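Local atomic coordinates of phosphomethylpyrimidine kinase (Pyrococcus furiosus, PDB entry 2PB9), a protein that probably phosphorylates hydroxymethylpyrimidine and its phosphate and, through the C-terminal ThiN domain described here, condenses pyrimidine and thiazole units into thiamine phosphate. Residues L83-F88 against L170-N175. Residues are numbered along the deposited sequence; the frame is centred on the assembly and turned at random.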
loop_
_atom_site.group_PDB
_atom_site.type_symbol
_atom_site.label_atom_id
_atom_site.label_comp_id
_atom_site.label_asym_id
_atom_site.label_seq_id
_atom_site.Cartn_x
_atom_site.Cartn_y
_atom_site.Cartn_z
ATOM N N LEU A 83 22.255 -4.828 15.785
ATOM C CA LEU A 83 22.886 -3.816 16.612
ATOM C C LEU A 83 21.842 -3.221 17.556
ATOM O O LEU A 83 22.082 -3.099 18.757
ATOM C CB LEU A 83 23.515 -2.738 15.710
ATOM C CG LEU A 83 24.975 -2.309 15.990
ATOM C CD1 LEU A 83 25.816 -3.495 16.434
ATOM C CD2 LEU A 83 25.570 -1.682 14.739
ATOM N N THR A 84 20.678 -2.877 17.012
ATOM C CA THR A 84 19.581 -2.309 17.797
ATOM C C THR A 84 19.046 -3.336 18.800
ATOM O O THR A 84 18.700 -3.008 19.943
ATOM C CB THR A 84 18.428 -1.855 16.865
ATOM O OG1 THR A 84 18.834 -0.687 16.146
ATOM C CG2 THR A 84 17.153 -1.559 17.655
ATOM N N TYR A 85 18.978 -4.584 18.356
ATOM C CA TYR A 85 18.490 -5.673 19.187
ATOM C C TYR A 85 19.393 -5.827 20.414
ATOM O O TYR A 85 18.913 -6.075 21.516
ATOM C CB TYR A 85 18.479 -6.955 18.358
ATOM C CG TYR A 85 17.834 -8.143 19.017
ATOM C CD1 TYR A 85 16.516 -8.506 18.716
ATOM C CD2 TYR A 85 18.564 -8.960 19.883
ATOM C CE1 TYR A 85 15.945 -9.660 19.254
ATOM C CE2 TYR A 85 18.012 -10.116 20.425
ATOM C CZ TYR A 85 16.703 -10.463 20.105
ATOM O OH TYR A 85 16.173 -11.622 20.631
HETATM N N MSE A 86 20.701 -5.667 20.215
HETATM C CA MSE A 86 21.669 -5.788 21.306
HETATM C C MSE A 86 21.429 -4.758 22.408
HETATM O O MSE A 86 21.775 -4.979 23.569
HETATM C CB MSE A 86 23.096 -5.663 20.763
HETATM C CG MSE A 86 23.557 -6.910 20.013
HETATM SE SE MSE A 86 25.098 -6.677 18.850
HETATM C CE MSE A 86 26.513 -7.064 20.106
ATOM N N ARG A 87 20.840 -3.628 22.038
ATOM C CA ARG A 87 20.545 -2.588 23.007
ATOM C C ARG A 87 19.601 -3.140 24.073
ATOM O O ARG A 87 19.419 -2.536 25.129
ATOM C CB ARG A 87 19.897 -1.392 22.311
ATOM C CG ARG A 87 20.850 -0.240 22.048
ATOM C CD ARG A 87 20.274 0.744 21.043
ATOM N NE ARG A 87 18.931 1.180 21.412
ATOM C CZ ARG A 87 18.086 1.770 20.571
ATOM N NH1 ARG A 87 18.452 1.997 19.310
ATOM N NH2 ARG A 87 16.869 2.116 20.984
ATOM N N PHE A 88 19.012 -4.298 23.788
ATOM C CA PHE A 88 18.080 -4.935 24.704
ATOM C C PHE A 88 18.609 -6.276 25.189
ATOM O O PHE A 88 18.371 -6.673 26.325
ATOM C CB PHE A 88 16.738 -5.118 24.006
ATOM C CG PHE A 88 16.111 -3.826 23.585
ATOM C CD1 PHE A 88 15.358 -3.079 24.478
ATOM C CD2 PHE A 88 16.320 -3.326 22.308
ATOM C CE1 PHE A 88 14.823 -1.853 24.104
ATOM C CE2 PHE A 88 15.789 -2.100 21.929
ATOM C CZ PHE A 88 15.039 -1.363 22.831
ATOM N N LEU A 170 13.109 -12.189 10.626
ATOM C CA LEU A 170 14.434 -12.101 11.219
ATOM C C LEU A 170 14.484 -13.083 12.394
ATOM O O LEU A 170 13.537 -13.197 13.176
ATOM C CB LEU A 170 14.702 -10.678 11.719
ATOM C CG LEU A 170 14.347 -9.560 10.732
ATOM C CD1 LEU A 170 14.608 -8.216 11.377
ATOM C CD2 LEU A 170 15.156 -9.696 9.467
ATOM N N VAL A 171 15.584 -13.819 12.484
ATOM C CA VAL A 171 15.776 -14.768 13.563
ATOM C C VAL A 171 17.130 -14.480 14.171
ATOM O O VAL A 171 18.130 -14.392 13.457
ATOM C CB VAL A 171 15.704 -16.228 13.064
ATOM C CG1 VAL A 171 16.229 -16.322 11.655
ATOM C CG2 VAL A 171 16.500 -17.134 13.992
ATOM N N PHE A 172 17.149 -14.353 15.509
ATOM C CA PHE A 172 18.354 -13.979 16.237
ATOM C C PHE A 172 18.868 -15.146 17.065
ATOM O O PHE A 172 18.162 -16.038 17.484
ATOM C CB PHE A 172 18.085 -12.771 17.134
ATOM C CG PHE A 172 17.436 -11.626 16.420
ATOM C CD1 PHE A 172 16.120 -11.713 16.001
ATOM C CD2 PHE A 172 18.145 -10.466 16.167
ATOM C CE1 PHE A 172 15.519 -10.658 15.341
ATOM C CE2 PHE A 172 17.550 -9.407 15.506
ATOM C CZ PHE A 172 16.235 -9.503 15.094
ATOM N N GLY A 173 20.185 -15.040 17.332
ATOM C CA GLY A 173 20.893 -16.015 18.133
ATOM C C GLY A 173 22.068 -15.302 18.770
ATOM O O GLY A 173 22.430 -14.200 18.354
ATOM N N ARG A 174 22.672 -15.916 19.777
ATOM C CA ARG A 174 23.801 -15.293 20.435
ATOM C C ARG A 174 25.073 -15.468 19.613
ATOM O O ARG A 174 26.043 -14.739 19.796
ATOM C CB ARG A 174 23.958 -15.877 21.832
ATOM C CG ARG A 174 22.695 -15.743 22.656
ATOM C CD ARG A 174 22.903 -16.258 24.052
ATOM N NE ARG A 174 23.397 -17.629 24.058
ATOM C CZ ARG A 174 23.880 -18.232 25.140
ATOM N NH1 ARG A 174 23.929 -17.575 26.292
ATOM N NH2 ARG A 174 24.325 -19.484 25.072
ATOM N N ASN A 175 25.062 -16.434 18.704
ATOM C CA ASN A 175 26.198 -16.684 17.820
ATOM C C ASN A 175 25.628 -17.356 16.571
ATOM O O ASN A 175 24.480 -17.802 16.576
ATOM C CB ASN A 175 27.230 -17.594 18.503
ATOM C CG ASN A 175 26.646 -18.940 18.916
ATOM O OD1 ASN A 175 26.252 -19.749 18.074
ATOM N ND2 ASN A 175 26.583 -19.181 20.218
#
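Tyr-85, near the C-terminal end of helix 77-86, lays its ring on that of Phe-172 in strand 168-173, and this one aromatic pair makes the whole contact. The rings form an offset stack, with centroids 4.0 Å apart and planes only 10° from parallel. Each presents one face to the other, and the overlap is displaced toward the rims: Tyr-85 CD1 sits 3.5 Å from Phe-172 CE2, while farther along Tyr-85 CE1 lies 3.8 Å from Phe-172 CG. The phenol end of the tyrosine thus reaches back over the root of the phenylalanine, Tyr-85 CZ coming to 4.0 Å from Phe-172 CB. CG of the tyrosine lies trans to the backbone N (chi1 -172°), which carries the ring off the helix and onto the phenylalanine. Its hydroxyl is hydrogen-bonded to Pro-154 O, where strand 154-159 begins beside 168-173, and to NH1 of Arg-153 just before it, which satisfies the hydroxyl of this buried residue and anchors the far end of the ring. Ile-147 of helix 138-149 also packs on Tyr-85, and Ala-95 of strand 94-98 touches Phe-172. Putting a serine in place of Phe-172 would probably open a gap beneath the tyrosine ring and cost it the stacking partner on that face. Both residues are buried, and the arrangement is typical helix-on-sheet core packing in an alpha/beta domain, here joining helix 77-86 to the mixed sheet of the ThiN domain.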